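Local structure of gingipain R2 Pro-Domain (Porphyromonas gingivalis, 4IEF) at residues 27-39 against 45-57. The protein is the prodomain of an arginine-specific cysteine protease (Arg-gingipain) and probably keeps the zymogen inactive by binding to its catalytic domain. Sequence-based numbering, arbitrary orientation.
Sequences KVQFRMDNLQFTG and GVAQVPTFTEGVN
Gln36 and Thr51 exchange backbone hydrogen bonds in both directions, N of Gln36 lying 2.7 Å from O of Thr51, and Thr38 and Val49 repeat the pattern, so that strands 36-42 and 45-51 form an antiparallel beta hairpin. Phe37 with Pro50 and Gly39 with Gln48 form the non-hydrogen-bonded pairs between and beyond them. Beyond the end of strand 45-51, N of Thr53 donates to O of Asp33 at 3.1 Å. The Thr53 hydroxyl adds a second link, OG1 giving its proton to the anti lone pair of Asp33 OD1 at 2.7 Å. Among the apolar contacts, Phe52 takes the central place. Its ring receives the edge of Phe30 in an offset edge-to-face pair, planes at 71°. The Met32 side chain doubles back (chi2 58°, chi3 83°), which brings SD obliquely to 4.2 Å from the Phe52 ring centroid and CE over one face, a Met-aromatic contact. Farther along, CE2 of Phe37 meets CB of Pro50 at 3.7 Å, while the folded Gln48 side chain carries OE1 to 3.3 Å from Phe37 CB; a water bridges that OE1 to Phe37 O. Phe30 lies on strand 25-31 of the larger antiparallel sheet, and Phe52 packs with it onto Leu69 of strand 69-74 and Pro153 of strand 144-157, where Pro50 reaches Leu154. On the other face of the hairpin, Thr38 and Val49 pack against apolar side chains of the chain of another protein.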
loop_
_atom_site.group_PDB
_atom_site.type_symbol
_atom_site.label_atom_id
_atom_site.label_comp_id
_atom_site.label_asym_id
_atom_site.label_seq_id
_atom_site.Cartn_x
_atom_site.Cartn_y
_atom_site.Cartn_z
ATOM N N LYS A 27 27.280 2.209 -6.278
ATOM C CA LYS A 27 27.906 3.414 -5.730
ATOM C C LYS A 27 26.817 4.471 -5.582
ATOM O O LYS A 27 26.246 4.914 -6.584
ATOM C CB LYS A 27 29.060 3.892 -6.623
ATOM C CG LYS A 27 30.213 4.525 -5.864
ATOM C CD LYS A 27 31.379 4.824 -6.800
ATOM C CE LYS A 27 32.322 5.848 -6.228
ATOM N NZ LYS A 27 33.337 6.267 -7.228
ATOM N N VAL A 28 26.466 4.806 -4.328
ATOM C CA VAL A 28 25.384 5.747 -4.037
ATOM C C VAL A 28 25.959 7.005 -3.375
ATOM O O VAL A 28 26.727 6.921 -2.410
ATOM C CB VAL A 28 24.244 5.107 -3.183
ATOM C CG1 VAL A 28 23.074 6.075 -2.992
ATOM C CG2 VAL A 28 23.748 3.796 -3.798
ATOM N N GLN A 29 25.571 8.170 -3.908
ATOM C CA GLN A 29 25.969 9.467 -3.398
ATOM C C GLN A 29 24.817 10.123 -2.645
ATOM O O GLN A 29 23.695 10.210 -3.148
ATOM C CB GLN A 29 26.451 10.379 -4.545
ATOM C CG GLN A 29 26.556 11.865 -4.174
ATOM C CD GLN A 29 27.054 12.720 -5.305
ATOM O OE1 GLN A 29 28.211 12.636 -5.713
ATOM N NE2 GLN A 29 26.186 13.574 -5.831
ATOM N N PHE A 30 25.114 10.587 -1.438
ATOM C CA PHE A 30 24.203 11.370 -0.617
ATOM C C PHE A 30 24.741 12.783 -0.562
ATOM O O PHE A 30 25.954 12.979 -0.402
ATOM C CB PHE A 30 24.051 10.794 0.808
ATOM C CG PHE A 30 23.467 11.784 1.796
ATOM C CD1 PHE A 30 24.289 12.669 2.494
ATOM C CD2 PHE A 30 22.090 11.869 1.990
ATOM C CE1 PHE A 30 23.743 13.636 3.345
ATOM C CE2 PHE A 30 21.546 12.814 2.875
ATOM C CZ PHE A 30 22.375 13.689 3.543
ATOM N N ARG A 31 23.844 13.761 -0.643
ATOM C CA ARG A 31 24.182 15.163 -0.469
ATOM C C ARG A 31 23.116 15.795 0.414
ATOM O O ARG A 31 21.926 15.511 0.240
ATOM C CB ARG A 31 24.349 15.890 -1.805
ATOM C CG ARG A 31 25.747 15.743 -2.393
ATOM C CD ARG A 31 25.844 16.355 -3.774
ATOM N NE ARG A 31 27.221 16.353 -4.262
ATOM C CZ ARG A 31 27.585 16.690 -5.496
ATOM N NH1 ARG A 31 26.672 17.042 -6.393
ATOM N NH2 ARG A 31 28.863 16.665 -5.846
ATOM N N MET A 32 23.553 16.584 1.415
ATOM C CA MET A 32 22.657 17.255 2.358
ATOM C C MET A 32 21.765 18.261 1.617
ATOM O O MET A 32 22.260 19.078 0.841
ATOM C CB MET A 32 23.451 17.947 3.483
ATOM C CG MET A 32 22.564 18.566 4.571
ATOM S SD MET A 32 21.460 17.381 5.392
ATOM C CE MET A 32 22.590 16.683 6.596
ATOM N N ASP A 33 20.452 18.177 1.857
ATOM C CA ASP A 33 19.498 19.052 1.203
ATOM C C ASP A 33 18.510 19.613 2.217
ATOM O O ASP A 33 17.927 18.859 3.001
ATOM C CB ASP A 33 18.771 18.301 0.072
ATOM C CG ASP A 33 17.909 19.199 -0.793
ATOM O OD1 ASP A 33 16.681 19.223 -0.580
ATOM O OD2 ASP A 33 18.465 19.881 -1.675
ATOM N N ASN A 34 18.338 20.947 2.191
ATOM C CA ASN A 34 17.425 21.741 3.026
ATOM C C ASN A 34 17.523 21.389 4.539
ATOM O O ASN A 34 16.506 21.170 5.199
ATOM C CB ASN A 34 15.972 21.595 2.510
ATOM C CG ASN A 34 14.987 22.608 3.055
ATOM O OD1 ASN A 34 15.323 23.748 3.369
ATOM N ND2 ASN A 34 13.741 22.209 3.163
ATOM N N LEU A 35 18.751 21.347 5.083
ATOM C CA LEU A 35 18.940 21.077 6.513
ATOM C C LEU A 35 18.393 22.247 7.344
ATOM O O LEU A 35 18.813 23.386 7.163
ATOM C CB LEU A 35 20.411 20.800 6.872
ATOM C CG LEU A 35 20.714 20.635 8.376
ATOM C CD1 LEU A 35 20.240 19.281 8.902
ATOM C CD2 LEU A 35 22.188 20.834 8.652
ATOM N N GLN A 36 17.425 21.955 8.221
ATOM C CA GLN A 36 16.788 22.950 9.097
ATOM C C GLN A 36 16.811 22.483 10.549
ATOM O O GLN A 36 16.917 21.283 10.811
ATOM C CB GLN A 36 15.328 23.245 8.667
ATOM C CG GLN A 36 15.153 23.569 7.179
ATOM C CD GLN A 36 14.371 24.821 6.873
ATOM O OE1 GLN A 36 13.351 24.771 6.183
ATOM N NE2 GLN A 36 14.892 25.977 7.278
ATOM N N PHE A 37 16.681 23.432 11.486
ATOM C CA PHE A 37 16.656 23.156 12.920
ATOM C C PHE A 37 15.438 23.832 13.530
ATOM O O PHE A 37 15.219 25.024 13.315
ATOM C CB PHE A 37 17.960 23.620 13.598
ATOM C CG PHE A 37 19.192 22.878 13.143
ATOM C CD1 PHE A 37 19.993 23.383 12.120
ATOM C CD2 PHE A 37 19.557 21.674 13.735
ATOM C CE1 PHE A 37 21.133 22.689 11.695
ATOM C CE2 PHE A 37 20.690 20.982 13.307
ATOM C CZ PHE A 37 21.469 21.491 12.286
ATOM N N THR A 38 14.619 23.053 14.243
ATOM C CA THR A 38 13.405 23.526 14.916
ATOM C C THR A 38 13.679 23.569 16.424
ATOM O O THR A 38 14.049 22.554 17.020
ATOM C CB THR A 38 12.206 22.623 14.546
ATOM O OG1 THR A 38 12.114 22.526 13.125
ATOM C CG2 THR A 38 10.882 23.127 15.111
ATOM N N GLY A 39 13.518 24.747 17.010
ATOM C CA GLY A 39 13.706 24.962 18.439
ATOM C C GLY A 39 12.567 24.371 19.246
ATOM O O GLY A 39 11.398 24.647 18.968
ATOM N N GLY A 45 16.932 23.468 28.469
ATOM C CA GLY A 45 16.712 24.694 27.710
ATOM C C GLY A 45 16.234 24.422 26.299
ATOM O O GLY A 45 15.693 23.348 26.022
ATOM N N VAL A 46 16.429 25.388 25.391
ATOM C CA VAL A 46 16.017 25.250 23.990
ATOM C C VAL A 46 16.975 24.321 23.264
ATOM O O VAL A 46 18.180 24.584 23.206
ATOM C CB VAL A 46 15.888 26.610 23.251
ATOM C CG1 VAL A 46 15.524 26.417 21.777
ATOM C CG2 VAL A 46 14.862 27.479 23.935
ATOM N N ALA A 47 16.424 23.236 22.718
ATOM C CA ALA A 47 17.152 22.236 21.954
ATOM C C ALA A 47 16.689 22.270 20.498
ATOM O O ALA A 47 15.613 22.797 20.210
ATOM C CB ALA A 47 16.943 20.862 22.560
ATOM N N GLN A 48 17.502 21.730 19.583
ATOM C CA GLN A 48 17.201 21.757 18.153
ATOM C C GLN A 48 16.807 20.396 17.604
ATOM O O GLN A 48 17.489 19.400 17.854
ATOM C CB GLN A 48 18.406 22.302 17.355
ATOM C CG GLN A 48 18.846 23.725 17.729
ATOM C CD GLN A 48 17.764 24.771 17.572
ATOM O OE1 GLN A 48 17.022 24.797 16.587
ATOM N NE2 GLN A 48 17.652 25.664 18.547
ATOM N N VAL A 49 15.699 20.365 16.844
ATOM C CA VAL A 49 15.225 19.169 16.153
ATOM C C VAL A 49 15.697 19.315 14.692
ATOM O O VAL A 49 15.178 20.168 13.967
ATOM C CB VAL A 49 13.692 18.907 16.269
ATOM C CG1 VAL A 49 13.260 17.733 15.388
ATOM C CG2 VAL A 49 13.276 18.665 17.709
ATOM N N PRO A 50 16.708 18.538 14.258
ATOM C CA PRO A 50 17.173 18.665 12.868
ATOM C C PRO A 50 16.229 17.982 11.879
ATOM O O PRO A 50 15.652 16.945 12.192
ATOM C CB PRO A 50 18.549 17.981 12.882
ATOM C CG PRO A 50 18.792 17.548 14.310
ATOM C CD PRO A 50 17.465 17.499 14.980
ATOM N N THR A 51 16.059 18.592 10.690
ATOM C CA THR A 51 15.243 18.071 9.589
ATOM C C THR A 51 15.937 18.330 8.266
ATOM O O THR A 51 16.562 19.375 8.102
ATOM C CB THR A 51 13.818 18.680 9.560
ATOM O OG1 THR A 51 13.889 20.102 9.629
ATOM C CG2 THR A 51 12.907 18.131 10.647
ATOM N N PHE A 52 15.831 17.382 7.319
ATOM C CA PHE A 52 16.368 17.525 5.966
ATOM C C PHE A 52 15.503 16.711 5.010
ATOM O O PHE A 52 14.798 15.800 5.453
ATOM C CB PHE A 52 17.869 17.155 5.869
ATOM C CG PHE A 52 18.284 15.732 6.191
ATOM C CD1 PHE A 52 18.234 14.735 5.219
ATOM C CD2 PHE A 52 18.815 15.412 7.437
ATOM C CE1 PHE A 52 18.653 13.429 5.504
ATOM C CE2 PHE A 52 19.232 14.102 7.722
ATOM C CZ PHE A 52 19.136 13.118 6.757
ATOM N N THR A 53 15.536 17.050 3.709
ATOM C CA THR A 53 14.757 16.365 2.667
ATOM C C THR A 53 15.032 14.848 2.702
ATOM O O THR A 53 16.193 14.421 2.662
ATOM C CB THR A 53 15.042 16.960 1.281
ATOM O OG1 THR A 53 15.101 18.385 1.382
ATOM C CG2 THR A 53 13.999 16.557 0.250
ATOM N N GLU A 54 13.944 14.059 2.844
ATOM C CA GLU A 54 13.908 12.590 2.915
ATOM C C GLU A 54 14.570 12.059 4.218
ATOM O O GLU A 54 14.803 10.852 4.352
ATOM C CB GLU A 54 14.548 11.966 1.657
ATOM C CG GLU A 54 13.912 10.670 1.196
ATOM C CD GLU A 54 14.624 9.986 0.046
ATOM O OE1 GLU A 54 15.199 10.693 -0.814
ATOM O OE2 GLU A 54 14.592 8.736 -0.003
ATOM N N GLY A 55 14.812 12.960 5.176
ATOM C CA GLY A 55 15.369 12.620 6.478
ATOM C C GLY A 55 14.310 12.025 7.380
ATOM O O GLY A 55 13.195 12.549 7.452
ATOM N N VAL A 56 14.641 10.915 8.058
ATOM C CA VAL A 56 13.707 10.212 8.952
ATOM C C VAL A 56 14.370 9.969 10.320
ATOM O O VAL A 56 15.506 9.491 10.387
ATOM C CB VAL A 56 13.213 8.890 8.295
ATOM C CG1 VAL A 56 12.664 7.898 9.323
ATOM C CG2 VAL A 56 12.177 9.170 7.210
ATOM N N ASN A 57 13.647 10.276 11.400
ATOM C CA ASN A 57 14.125 10.063 12.759
ATOM C C ASN A 57 13.706 8.669 13.245
ATOM O O ASN A 57 12.519 8.416 13.457
ATOM C CB ASN A 57 13.619 11.182 13.695
ATOM C CG ASN A 57 13.714 10.907 15.189
ATOM O OD1 ASN A 57 14.632 10.252 15.693
ATOM N ND2 ASN A 57 12.770 11.445 15.935
HETATM O O HOH W 1 13.069 19.479 2.343
HETATM O O HOH W 2 15.797 27.031 15.421
#